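Local coordinates for ATP-dependent 6-phosphofructokinase subunit beta (Saccharomyces cerevisiae, PDB 3O8O), which catalyses ATP-dependent phosphorylation of fructose 6-phosphate to fructose 1,6-bisphosphate, the committing step of glycolysis, as the beta subunit of an allosteric yeast enzyme, at residues 27-31 with 757-761; 87-91 with 117-121; 153-157 with 197-203; 476-481 with 510-515. All coordinates share one frame; numbering follows the deposited sequence.

Contact 1 of 4, residues 27-31 with 757-761; sequences RSAIF and DHLVG
The guanidinium of Arg27 reaches the backbone of Leu759: its NH1 donates to Leu759 O over 2.7 Å. The bond is bent at the hydrogen, with an N-H...O angle of 136°, and the oxygen lies near the guanidinium plane but tilted from it. Arginine suits the place by carrying several donors on one long chain: while NH1 takes Leu759 O, NE bonds to Trp59 O, and the cation also packs against the Trp59 ring, so a helix-end carbonyl is tied to a loop. A bend at chi2 (-73°) folds the chain, bringing CG and CD beside Leu759 O, CD at 3.7 Å, while CB meets the Leu759 CD2 methyl at 3.8 Å. That branch of the leucine also approaches Ser28, whose hydroxyl bonds back to Ala24 O within its own helix.

One turn further on, Phe31 covers His758. Its CG stands anti to the backbone N (chi1 -175°), which swings the ring across the gap. The two rings form an offset stack with centroids 4.4 Å apart, and Phe31 CZ rides over the centre of the imidazole, 3.4 Å from His758 CG. In return His758 CB makes a CH-pi contact with a Phe31 face, 4.0 Å from its centroid. Flat rings can cover each other here, where Phe31 is exposed and His758 partly so.

Helix 18-32 of the N-terminal catalytic half is thus joined to helix 750-760 of the regulatory half at a C-terminal helix end, where Gly761, with positive phi, closes a Schellman motif.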
loop_
_atom_site.group_PDB
_atom_site.type_symbol
_atom_site.label_atom_id
_atom_site.label_comp_id
_atom_site.label_asym_id
_atom_site.label_seq_id
_atom_site.Cartn_x
_atom_site.Cartn_y
_atom_site.Cartn_z
ATOM N N ARG B 27 -2.403 41.841 0.878
ATOM C CA ARG B 27 -1.405 40.956 1.500
ATOM C C ARG B 27 0.018 41.446 1.273
ATOM O O ARG B 27 0.817 41.514 2.212
ATOM C CB ARG B 27 -1.514 39.516 0.969
ATOM C CG ARG B 27 -2.790 38.769 1.360
ATOM C CD ARG B 27 -2.746 38.389 2.787
ATOM N NE ARG B 27 -3.990 37.785 3.264
ATOM C CZ ARG B 27 -4.424 36.566 2.945
ATOM N NH1 ARG B 27 -3.721 35.799 2.134
ATOM N NH2 ARG B 27 -5.554 36.109 3.463
ATOM N N SER B 28 0.328 41.766 0.021
ATOM C CA SER B 28 1.648 42.261 -0.352
ATOM C C SER B 28 2.004 43.461 0.512
ATOM O O SER B 28 3.104 43.555 1.058
ATOM C CB SER B 28 1.657 42.674 -1.824
ATOM O OG SER B 28 1.322 41.597 -2.685
ATOM N N ALA B 29 1.065 44.387 0.629
ATOM C CA ALA B 29 1.285 45.555 1.454
ATOM C C ALA B 29 1.618 45.107 2.884
ATOM O O ALA B 29 2.699 45.416 3.387
ATOM C CB ALA B 29 0.034 46.460 1.450
ATOM N N ILE B 30 0.702 44.372 3.521
ATOM C CA ILE B 30 0.907 43.923 4.896
ATOM C C ILE B 30 2.206 43.183 5.068
ATOM O O ILE B 30 2.840 43.266 6.127
ATOM C CB ILE B 30 -0.208 43.000 5.400
ATOM C CG1 ILE B 30 -1.560 43.717 5.332
ATOM C CG2 ILE B 30 0.066 42.610 6.850
ATOM C CD1 ILE B 30 -2.726 42.965 6.016
ATOM N N PHE B 31 2.598 42.463 4.025
ATOM C CA PHE B 31 3.842 41.706 4.049
ATOM C C PHE B 31 5.036 42.659 4.111
ATOM O O PHE B 31 5.949 42.462 4.917
ATOM C CB PHE B 31 3.946 40.836 2.801
ATOM C CG PHE B 31 5.140 39.920 2.794
ATOM C CD1 PHE B 31 5.202 38.817 3.649
ATOM C CD2 PHE B 31 6.209 40.161 1.925
ATOM C CE1 PHE B 31 6.302 37.967 3.638
ATOM C CE2 PHE B 31 7.324 39.319 1.900
ATOM C CZ PHE B 31 7.366 38.218 2.761
ATOM N N ASP B 757 4.171 31.340 -0.978
ATOM C CA ASP B 757 4.301 31.249 0.465
ATOM C C ASP B 757 3.999 32.599 1.132
ATOM O O ASP B 757 3.245 32.674 2.120
ATOM C CB ASP B 757 5.723 30.801 0.872
ATOM C CG ASP B 757 5.924 29.303 0.776
ATOM O OD1 ASP B 757 5.025 28.548 1.172
ATOM O OD2 ASP B 757 6.995 28.871 0.321
ATOM N N HIS B 758 4.589 33.660 0.583
ATOM C CA HIS B 758 4.441 34.986 1.161
ATOM C C HIS B 758 3.003 35.424 1.266
ATOM O O HIS B 758 2.560 35.904 2.315
ATOM C CB HIS B 758 5.241 35.993 0.351
ATOM C CG HIS B 758 6.720 35.777 0.412
ATOM N ND1 HIS B 758 7.603 36.433 -0.422
ATOM C CD2 HIS B 758 7.475 34.995 1.223
ATOM C CE1 HIS B 758 8.838 36.065 -0.125
ATOM N NE2 HIS B 758 8.788 35.194 0.869
ATOM N N LEU B 759 2.271 35.237 0.178
ATOM C CA LEU B 759 0.877 35.635 0.114
ATOM C C LEU B 759 0.003 34.938 1.127
ATOM O O LEU B 759 -1.102 35.383 1.432
ATOM C CB LEU B 759 0.334 35.356 -1.277
ATOM C CG LEU B 759 0.719 36.390 -2.317
ATOM C CD1 LEU B 759 0.314 35.948 -3.699
ATOM C CD2 LEU B 759 0.019 37.683 -1.941
ATOM N N VAL B 760 0.495 33.841 1.667
ATOM C CA VAL B 760 -0.314 33.098 2.595
ATOM C C VAL B 760 0.364 33.003 3.959
ATOM O O VAL B 760 -0.180 32.400 4.887
ATOM C CB VAL B 760 -0.601 31.737 1.975
ATOM C CG1 VAL B 760 0.680 30.993 1.796
ATOM C CG2 VAL B 760 -1.593 30.983 2.802
ATOM N N GLY B 761 1.547 33.622 4.056
ATOM C CA GLY B 761 2.313 33.666 5.302
ATOM C C GLY B 761 3.058 32.414 5.780
ATOM O O GLY B 761 3.218 32.180 6.995
#

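Contact 2 of 4, residues 87-91 with 117-121; sequences RLLGA and FRSEW
In the catalytic half's alpha/beta fold, helix 84-97 precedes strand 101-106 in the chain and helix 108-129 follows it, and here the two helices pack steeply, with a signed crossing angle of -78° and segment axes 11.1 Å apart. At that spacing aromatic side chains are long enough to bridge the helices, and the small Gly90 and Ala91 let the rings of Phe117 and Trp121, one turn apart, reach the helix backbone.

Phe117 has CG anti to its own N (chi1 -171°), which sends the ring edge-on into the backbone of helix 84-97. CE1 lies 3.4 Å from Arg87 O, and CZ lies 3.6 Å from Ala91 N, the two ends of a single helical hydrogen bond. Ala91 CB then touches both rings, at 4.0 Å from Phe117 CZ and 3.5 Å from Trp121 CZ3. The Phe117 CZ atom in turn lies at the edge of the indole.

Where the contact is partly exposed, Arg87 NH1 and Glu120 OE2 form a salt bridge, the carboxylate over one guanidinium face and steeply turned to it rather than edge to edge, though the modelled closeness is doubtful.

Trp121 NE1 bonds to Met142 O, and Phe117 and Trp121 both rest on Leu145; helix 108-129 thus contacts helix 84-97 and also the residues leading into strand 146-151, completing a beta-alpha-beta unit with the adjacent parallel strand 101-106.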
loop_
_atom_site.group_PDB
_atom_site.type_symbol
_atom_site.label_atom_id
_atom_site.label_comp_id
_atom_site.label_asym_id
_atom_site.label_seq_id
_atom_site.Cartn_x
_atom_site.Cartn_y
_atom_site.Cartn_z
ATOM N N ARG B 87 -12.613 66.139 -5.595
ATOM C CA ARG B 87 -11.190 65.791 -5.583
ATOM C C ARG B 87 -10.490 66.368 -4.351
ATOM O O ARG B 87 -9.480 65.846 -3.893
ATOM C CB ARG B 87 -10.501 66.296 -6.852
ATOM C CG ARG B 87 -10.921 65.557 -8.108
ATOM C CD ARG B 87 -10.372 66.205 -9.375
ATOM N NE ARG B 87 -10.786 67.604 -9.480
ATOM C CZ ARG B 87 -10.389 68.431 -10.442
ATOM N NH1 ARG B 87 -9.571 68.000 -11.402
ATOM N NH2 ARG B 87 -10.783 69.700 -10.423
ATOM N N LEU B 88 -11.021 67.454 -3.807
ATOM C CA LEU B 88 -10.407 68.031 -2.623
ATOM C C LEU B 88 -10.721 67.099 -1.452
ATOM O O LEU B 88 -9.830 66.705 -0.693
ATOM N N LEU B 89 -11.997 66.746 -1.314
ATOM C CA LEU B 89 -12.424 65.850 -0.245
ATOM C C LEU B 89 -11.636 64.550 -0.315
ATOM O O LEU B 89 -11.191 64.021 0.708
ATOM C CB LEU B 89 -13.918 65.554 -0.372
ATOM C CG LEU B 89 -14.844 66.674 0.100
ATOM C CD1 LEU B 89 -16.282 66.270 -0.130
ATOM C CD2 LEU B 89 -14.585 66.956 1.573
ATOM N N GLY B 90 -11.466 64.047 -1.535
ATOM C CA GLY B 90 -10.727 62.817 -1.731
ATOM C C GLY B 90 -9.390 62.907 -1.033
ATOM O O GLY B 90 -9.077 62.094 -0.163
ATOM N N ALA B 91 -8.601 63.908 -1.407
ATOM C CA ALA B 91 -7.291 64.103 -0.801
ATOM C C ALA B 91 -7.394 64.257 0.732
ATOM O O ALA B 91 -6.587 63.687 1.473
ATOM C CB ALA B 91 -6.603 65.320 -1.423
ATOM N N PHE B 117 -5.293 63.143 -10.733
ATOM C CA PHE B 117 -5.405 63.341 -9.291
ATOM C C PHE B 117 -4.010 63.526 -8.703
ATOM O O PHE B 117 -3.763 64.463 -7.937
ATOM C CB PHE B 117 -6.084 62.132 -8.632
ATOM C CG PHE B 117 -6.426 62.342 -7.175
ATOM C CD1 PHE B 117 -7.142 63.461 -6.763
ATOM C CD2 PHE B 117 -6.022 61.425 -6.213
ATOM C CE1 PHE B 117 -7.441 63.662 -5.423
ATOM C CE2 PHE B 117 -6.323 61.625 -4.864
ATOM C CZ PHE B 117 -7.031 62.743 -4.472
ATOM N N ARG B 118 -3.101 62.635 -9.081
ATOM C CA ARG B 118 -1.732 62.688 -8.596
ATOM C C ARG B 118 -1.099 64.055 -8.851
ATOM O O ARG B 118 -0.537 64.681 -7.945
ATOM C CB ARG B 118 -0.888 61.608 -9.272
ATOM C CG ARG B 118 0.412 61.351 -8.553
ATOM C CD ARG B 118 1.403 60.601 -9.416
ATOM N NE ARG B 118 2.702 60.496 -8.746
ATOM C CZ ARG B 118 3.807 60.016 -9.311
ATOM N NH1 ARG B 118 3.788 59.584 -10.567
ATOM N NH2 ARG B 118 4.940 59.988 -8.621
ATOM N N SER B 119 -1.188 64.520 -10.090
ATOM C CA SER B 119 -0.610 65.809 -10.447
ATOM C C SER B 119 -1.299 66.958 -9.706
ATOM O O SER B 119 -0.652 67.896 -9.223
ATOM C CB SER B 119 -0.708 66.008 -11.959
ATOM O OG SER B 119 0.079 65.029 -12.633
ATOM N N GLU B 120 -2.615 66.866 -9.610
ATOM C CA GLU B 120 -3.404 67.877 -8.926
ATOM C C GLU B 120 -3.266 67.785 -7.395
ATOM O O GLU B 120 -3.776 68.627 -6.672
ATOM C CB GLU B 120 -4.862 67.711 -9.340
ATOM C CG GLU B 120 -5.794 68.772 -8.841
ATOM C CD GLU B 120 -7.213 68.523 -9.311
ATOM O OE1 GLU B 120 -8.082 69.403 -9.110
ATOM O OE2 GLU B 120 -7.459 67.436 -9.887
ATOM N N TRP B 121 -2.564 66.770 -6.909
ATOM C CA TRP B 121 -2.387 66.588 -5.470
ATOM C C TRP B 121 -1.734 67.794 -4.777
ATOM O O TRP B 121 -2.305 68.373 -3.840
ATOM C CB TRP B 121 -1.568 65.302 -5.196
ATOM C CG TRP B 121 -1.362 64.921 -3.717
ATOM C CD1 TRP B 121 -0.273 65.212 -2.932
ATOM C CD2 TRP B 121 -2.267 64.178 -2.885
ATOM N NE1 TRP B 121 -0.446 64.698 -1.672
ATOM C CE2 TRP B 121 -1.656 64.058 -1.609
ATOM C CE3 TRP B 121 -3.531 63.607 -3.090
ATOM C CZ2 TRP B 121 -2.269 63.386 -0.541
ATOM C CZ3 TRP B 121 -4.139 62.942 -2.027
ATOM C CH2 TRP B 121 -3.501 62.837 -0.766
#

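Contact 3 of 4, residues 153-157 with 197-203; sequences SIDND and MGRNCGW. With F6P (6-O-phosphono-beta-D-fructofuranose), chain K.
Two loops draw together to 4.4 Å between Asp155 CA and Gly198 CA, the second folding into a type II' turn from Gly198 to Cys201. They follow strands 146-151 and 191-196, of two different sheets, and build part of the fructose 6-phosphate site of the phosphofructokinase fold, which Glu254, His288 and residues of a neighbouring subunit help complete. The sugar hydroxyl O3 donates to Asp155 OD1 at 2.6 Å and accepts from Gly198 N at 3.3 Å, so each loop grips it. Asp155 is the predicted proton acceptor. Glycine suits position 198, whose phi of 129° is reached easily without a CB. Arg199 lies beside the sugar, its N held by Glu254; a long, uncertain salt bridge links its NE to Asp155 OD2. Ile154 CD1 and Met197 SD meet at 3.8 Å beside the sugar's O2 and O3.

Behind the site, Asn156 sets ND2 over a face of Trp203, 3.2 Å from CE2, a face contact and not a hydrogen bond: ND2 donates to Asp162 O and OD1 accepts from Thr164 N, fixing the amide. Cys201 CB packs on Asp157 CB, and its SG accepts a hydrogen bond from Trp203 N at 3.4 Å, with an N-H...S angle of 161°.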
loop_
_atom_site.group_PDB
_atom_site.type_symbol
_atom_site.label_atom_id
_atom_site.label_comp_id
_atom_site.label_asym_id
_atom_site.label_seq_id
_atom_site.Cartn_x
_atom_site.Cartn_y
_atom_site.Cartn_z
ATOM N N SER B 153 -10.117 44.553 -17.133
ATOM C CA SER B 153 -11.194 44.722 -18.094
ATOM C C SER B 153 -11.364 43.459 -18.918
ATOM O O SER B 153 -10.376 42.824 -19.282
ATOM C CB SER B 153 -10.873 45.895 -19.010
ATOM O OG SER B 153 -11.923 46.092 -19.928
ATOM N N ILE B 154 -12.606 43.087 -19.211
ATOM C CA ILE B 154 -12.818 41.888 -20.015
ATOM C C ILE B 154 -12.532 42.100 -21.502
ATOM O O ILE B 154 -12.372 41.119 -22.241
ATOM C CB ILE B 154 -14.267 41.325 -19.909
ATOM C CG1 ILE B 154 -15.291 42.378 -20.308
ATOM C CG2 ILE B 154 -14.540 40.845 -18.519
ATOM C CD1 ILE B 154 -16.699 41.817 -20.406
ATOM N N ASP B 155 -12.452 43.372 -21.920
ATOM C CA ASP B 155 -12.224 43.767 -23.321
ATOM C C ASP B 155 -10.841 43.535 -23.936
ATOM O O ASP B 155 -10.736 43.349 -25.144
ATOM C CB ASP B 155 -12.589 45.234 -23.501
ATOM C CG ASP B 155 -13.985 45.561 -22.972
ATOM O OD1 ASP B 155 -14.903 44.711 -23.080
ATOM O OD2 ASP B 155 -14.165 46.689 -22.460
ATOM N N ASN B 156 -9.796 43.534 -23.108
ATOM C CA ASN B 156 -8.418 43.329 -23.570
ATOM C C ASN B 156 -8.123 44.331 -24.672
ATOM O O ASN B 156 -7.728 43.956 -25.771
ATOM C CB ASN B 156 -8.218 41.891 -24.095
ATOM C CG ASN B 156 -6.747 41.458 -24.084
ATOM O OD1 ASN B 156 -6.017 41.750 -23.141
ATOM N ND2 ASN B 156 -6.317 40.745 -25.123
ATOM N N ASP B 157 -8.323 45.611 -24.381
ATOM C CA ASP B 157 -8.078 46.638 -25.381
ATOM C C ASP B 157 -7.149 47.766 -24.923
ATOM O O ASP B 157 -7.234 48.883 -25.430
ATOM C CB ASP B 157 -9.401 47.230 -25.867
ATOM C CG ASP B 157 -10.091 48.045 -24.810
ATOM O OD1 ASP B 157 -9.460 48.371 -23.786
ATOM O OD2 ASP B 157 -11.272 48.374 -25.007
ATOM N N MET B 197 -19.479 40.890 -26.182
ATOM C CA MET B 197 -18.975 42.159 -25.671
ATOM C C MET B 197 -17.598 42.498 -26.196
ATOM O O MET B 197 -17.083 41.827 -27.092
ATOM C CB MET B 197 -18.920 42.155 -24.143
ATOM C CG MET B 197 -20.264 42.084 -23.466
ATOM S SD MET B 197 -20.109 42.625 -21.786
ATOM C CE MET B 197 -21.794 43.027 -21.360
ATOM N N GLY B 198 -17.006 43.541 -25.623
ATOM C CA GLY B 198 -15.680 43.953 -26.034
ATOM C C GLY B 198 -15.590 45.430 -26.356
ATOM O O GLY B 198 -14.518 45.942 -26.698
ATOM N N ARG B 199 -16.715 46.129 -26.251
ATOM C CA ARG B 199 -16.728 47.555 -26.541
ATOM C C ARG B 199 -16.252 47.779 -27.979
ATOM O O ARG B 199 -16.935 47.407 -28.938
ATOM C CB ARG B 199 -15.805 48.278 -25.568
ATOM C CG ARG B 199 -15.914 49.774 -25.593
ATOM C CD ARG B 199 -15.027 50.388 -24.509
ATOM N NE ARG B 199 -15.453 50.071 -23.145
ATOM C CZ ARG B 199 -16.454 50.684 -22.512
ATOM N NH1 ARG B 199 -17.127 51.649 -23.120
ATOM N NH2 ARG B 199 -16.801 50.343 -21.274
ATOM N N ASN B 200 -15.067 48.360 -28.134
ATOM C CA ASN B 200 -14.549 48.633 -29.472
ATOM C C ASN B 200 -13.433 47.702 -29.881
ATOM O O ASN B 200 -12.813 47.892 -30.927
ATOM C CB ASN B 200 -14.061 50.084 -29.573
ATOM C CG ASN B 200 -15.187 51.105 -29.350
ATOM O OD1 ASN B 200 -16.218 51.076 -30.035
ATOM N ND2 ASN B 200 -14.990 52.011 -28.393
ATOM N N CYS B 201 -13.172 46.702 -29.048
ATOM C CA CYS B 201 -12.130 45.730 -29.334
ATOM C C CYS B 201 -12.777 44.459 -29.817
ATOM O O CYS B 201 -13.925 44.181 -29.495
ATOM C CB CYS B 201 -11.316 45.442 -28.092
ATOM S SG CYS B 201 -9.887 44.437 -28.463
ATOM N N GLY B 202 -12.051 43.687 -30.601
ATOM C CA GLY B 202 -12.621 42.460 -31.119
ATOM C C GLY B 202 -11.860 41.234 -30.661
ATOM O O GLY B 202 -12.039 40.136 -31.201
ATOM N N TRP B 203 -11.009 41.424 -29.655
ATOM C CA TRP B 203 -10.207 40.335 -29.104
ATOM C C TRP B 203 -11.070 39.155 -28.648
ATOM O O TRP B 203 -10.735 38.000 -28.914
ATOM C CB TRP B 203 -9.376 40.831 -27.922
ATOM C CG TRP B 203 -8.459 39.779 -27.427
ATOM C CD1 TRP B 203 -7.249 39.420 -27.958
ATOM C CD2 TRP B 203 -8.701 38.893 -26.340
ATOM N NE1 TRP B 203 -6.725 38.358 -27.265
ATOM C CE2 TRP B 203 -7.598 38.016 -26.263
ATOM C CE3 TRP B 203 -9.747 38.750 -25.426
ATOM C CZ2 TRP B 203 -7.509 37.012 -25.299
ATOM C CZ3 TRP B 203 -9.659 37.753 -24.474
ATOM C CH2 TRP B 203 -8.544 36.895 -24.416
HETATM O O1 F6P K . -16.029 47.809 -19.499
HETATM C C1 F6P K . -16.289 47.484 -20.864
HETATM C C2 F6P K . -17.629 46.756 -20.969
HETATM O O2 F6P K . -17.628 45.543 -20.227
HETATM C C3 F6P K . -17.984 46.416 -22.414
HETATM O O3 F6P K . -17.484 45.133 -22.810
HETATM C C4 F6P K . -19.537 46.557 -22.380
HETATM O O4 F6P K . -20.092 46.814 -23.675
HETATM C C5 F6P K . -19.718 47.727 -21.364
HETATM O O5 F6P K . -18.653 47.547 -20.431
HETATM C C6 F6P K . -20.971 47.616 -20.528
HETATM O O6 F6P K . -20.951 48.755 -19.665
HETATM P P F6P K . -22.199 48.696 -18.653
HETATM O O1P F6P K . -22.043 47.497 -17.792
HETATM O O2P F6P K . -22.181 50.002 -17.713
HETATM O O3P F6P K . -23.603 48.582 -19.466
#

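Contact 4 of 4, residues 476-481 with 510-515; sequences IAYYFQ and YPAFRI
Phe513 presents its ring edge to the face of Phe480 in an offset edge-to-face pair, with centroids 5.3 Å apart and planes at 76°. Its CG lies anti to its own carbonyl carbon (chi1 -56°), carrying the ring from the 3-10 segment 511-513 to helix 473-483. There CE1 is 3.4 Å from Phe480 CD2, while CZ comes obliquely to 3.5 Å from Ala477 CA. Phe480 meets it from a chi1 of -109°, off the staggered positions. Ile476 adds its CG2 branch, anti to the backbone N, which meets Phe513 CZ near the ring plane at 4.0 Å.

Ala477 is small enough to admit two rings, its CB touching Phe513 CZ and Tyr510 CD1; Tyr510, like Phe513, has CG anti to the carbonyl carbon. Ala512 CB lies 3.5 Å from Ala477 O and 3.9 Å from Phe480 CB, a small methyl fitting this close approach. Ile515 CD1 reaches Phe480 CE2 at 4.3 Å.

Phe480 also meets Phe485 edge-to-face, and Ile476 leans on Leu436 and Ala437 of helix 432-439. Arg507 bonds to Phe513 O and Ile515 O, holding the loop between helix 494-504 and strand 519-521 in shape to lie on helix 473-483.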
loop_
_atom_site.group_PDB
_atom_site.type_symbol
_atom_site.label_atom_id
_atom_site.label_comp_id
_atom_site.label_asym_id
_atom_site.label_seq_id
_atom_site.Cartn_x
_atom_site.Cartn_y
_atom_site.Cartn_z
ATOM N N ILE B 476 6.780 0.608 -38.848
ATOM C CA ILE B 476 6.491 2.031 -38.838
ATOM C C ILE B 476 7.032 2.639 -40.120
ATOM O O ILE B 476 6.269 3.141 -40.952
ATOM C CB ILE B 476 7.172 2.752 -37.650
ATOM C CG1 ILE B 476 6.872 2.021 -36.333
ATOM C CG2 ILE B 476 6.692 4.208 -37.597
ATOM C CD1 ILE B 476 5.383 1.995 -35.965
ATOM N N ALA B 477 8.359 2.578 -40.257
ATOM C CA ALA B 477 9.071 3.112 -41.411
ATOM C C ALA B 477 8.395 2.652 -42.687
ATOM O O ALA B 477 8.174 3.459 -43.602
ATOM C CB ALA B 477 10.525 2.651 -41.385
ATOM N N TYR B 478 8.062 1.359 -42.736
ATOM C CA TYR B 478 7.399 0.775 -43.892
ATOM C C TYR B 478 6.173 1.586 -44.278
ATOM O O TYR B 478 6.159 2.240 -45.319
ATOM C CB TYR B 478 6.979 -0.658 -43.607
ATOM C CG TYR B 478 6.134 -1.252 -44.712
ATOM C CD1 TYR B 478 6.690 -1.546 -45.959
ATOM C CD2 TYR B 478 4.768 -1.499 -44.519
ATOM C CE1 TYR B 478 5.910 -2.073 -46.991
ATOM C CE2 TYR B 478 3.978 -2.023 -45.538
ATOM C CZ TYR B 478 4.553 -2.312 -46.777
ATOM O OH TYR B 478 3.777 -2.840 -47.795
ATOM N N TYR B 479 5.142 1.541 -43.444
ATOM C CA TYR B 479 3.925 2.287 -43.720
ATOM C C TYR B 479 4.226 3.736 -44.048
ATOM O O TYR B 479 3.575 4.348 -44.896
ATOM C CB TYR B 479 2.999 2.225 -42.523
ATOM C CG TYR B 479 2.283 0.911 -42.393
ATOM C CD1 TYR B 479 1.446 0.456 -43.410
ATOM C CD2 TYR B 479 2.393 0.145 -41.238
ATOM C CE1 TYR B 479 0.729 -0.728 -43.276
ATOM C CE2 TYR B 479 1.676 -1.038 -41.095
ATOM C CZ TYR B 479 0.841 -1.466 -42.118
ATOM O OH TYR B 479 0.085 -2.610 -41.968
ATOM N N PHE B 480 5.216 4.291 -43.368
ATOM C CA PHE B 480 5.594 5.674 -43.614
ATOM C C PHE B 480 5.898 5.834 -45.101
ATOM O O PHE B 480 5.221 6.603 -45.816
ATOM C CB PHE B 480 6.827 6.037 -42.778
ATOM C CG PHE B 480 6.535 6.985 -41.648
ATOM C CD1 PHE B 480 5.337 6.908 -40.949
ATOM C CD2 PHE B 480 7.472 7.944 -41.273
ATOM C CE1 PHE B 480 5.075 7.764 -39.903
ATOM C CE2 PHE B 480 7.215 8.808 -40.217
ATOM C CZ PHE B 480 6.014 8.718 -39.530
ATOM N N GLN B 481 6.921 5.098 -45.551
ATOM C CA GLN B 481 7.353 5.106 -46.946
ATOM C C GLN B 481 6.139 4.853 -47.831
ATOM O O GLN B 481 5.901 5.581 -48.804
ATOM C CB GLN B 481 8.384 4.008 -47.179
ATOM C CG GLN B 481 9.000 4.058 -48.544
ATOM C CD GLN B 481 9.818 2.833 -48.841
ATOM O OE1 GLN B 481 10.508 2.770 -49.867
ATOM N NE2 GLN B 481 9.746 1.837 -47.949
ATOM N N TYR B 510 16.649 3.894 -41.618
ATOM C CA TYR B 510 15.308 3.869 -42.190
ATOM C C TYR B 510 15.097 5.254 -42.808
ATOM O O TYR B 510 14.600 6.167 -42.150
ATOM C CB TYR B 510 14.256 3.635 -41.097
ATOM C CG TYR B 510 14.308 2.283 -40.411
ATOM C CD1 TYR B 510 13.396 1.274 -40.743
ATOM C CD2 TYR B 510 15.248 2.020 -39.412
ATOM C CE1 TYR B 510 13.419 0.040 -40.099
ATOM C CE2 TYR B 510 15.281 0.784 -38.761
ATOM C CZ TYR B 510 14.366 -0.201 -39.110
ATOM O OH TYR B 510 14.415 -1.428 -38.485
ATOM N N PRO B 511 15.475 5.431 -44.083
ATOM C CA PRO B 511 15.324 6.720 -44.766
ATOM C C PRO B 511 13.915 7.336 -44.827
ATOM O O PRO B 511 13.764 8.466 -45.304
ATOM C CB PRO B 511 15.894 6.434 -46.149
ATOM C CG PRO B 511 15.485 5.014 -46.362
ATOM C CD PRO B 511 15.886 4.390 -45.041
ATOM N N ALA B 512 12.893 6.614 -44.357
ATOM C CA ALA B 512 11.521 7.151 -44.372
ATOM C C ALA B 512 11.346 8.249 -43.314
ATOM O O ALA B 512 10.423 9.070 -43.380
ATOM C CB ALA B 512 10.502 6.031 -44.135
ATOM N N PHE B 513 12.254 8.248 -42.341
ATOM C CA PHE B 513 12.253 9.213 -41.252
ATOM C C PHE B 513 13.157 10.390 -41.585
ATOM O O PHE B 513 13.335 11.299 -40.777
ATOM C CB PHE B 513 12.735 8.534 -39.967
ATOM C CG PHE B 513 11.928 7.324 -39.584
ATOM C CD1 PHE B 513 10.550 7.298 -39.800
ATOM C CD2 PHE B 513 12.534 6.227 -38.980
ATOM C CE1 PHE B 513 9.786 6.204 -39.422
ATOM C CE2 PHE B 513 11.775 5.118 -38.595
ATOM C CZ PHE B 513 10.398 5.111 -38.817
ATOM N N ARG B 514 13.726 10.363 -42.786
ATOM C CA ARG B 514 14.612 11.425 -43.230
ATOM C C ARG B 514 13.805 12.676 -43.567
ATOM O O ARG B 514 14.230 13.488 -44.386
ATOM C CB ARG B 514 15.411 10.970 -44.455
ATOM C CG ARG B 514 16.298 9.734 -44.245
ATOM C CD ARG B 514 17.656 10.065 -43.623
ATOM N NE ARG B 514 18.767 9.400 -44.319
ATOM C CZ ARG B 514 18.887 8.079 -44.499
ATOM N NH1 ARG B 514 17.966 7.238 -44.038
ATOM N NH2 ARG B 514 19.933 7.590 -45.155
ATOM N N ILE B 515 12.643 12.823 -42.929
ATOM C CA ILE B 515 11.782 13.988 -43.145
ATOM C C ILE B 515 11.779 14.876 -41.899
ATOM O O ILE B 515 12.298 14.480 -40.849
ATOM C CB ILE B 515 10.304 13.579 -43.481
ATOM C CG1 ILE B 515 9.771 12.599 -42.433
ATOM C CG2 ILE B 515 10.229 12.970 -44.867
ATOM C CD1 ILE B 515 8.285 12.268 -42.592
#

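Contact 1 spans nearly the whole chain and ties the two phosphofructokinase halves together; the other three each close within one half. Contacts 2 and 4 sit at comparable places, each using the helix before a parallel strand (101-106 or 487-492), yet their centres are 72 Å apart, on opposite sides of the chain's centre. Contact 3 alone touches bound fructose 6-phosphate. The centre of contact 2 is 30 Å from that of contact 3 and lies nearer the probable nucleotide site: the side chain of Phe117 is about 10 Å from that of Ser110, predicted to bind ATP. Contacts 1 and 4 lie away from known sites, with centres 32 and 48 Å from that of contact 3.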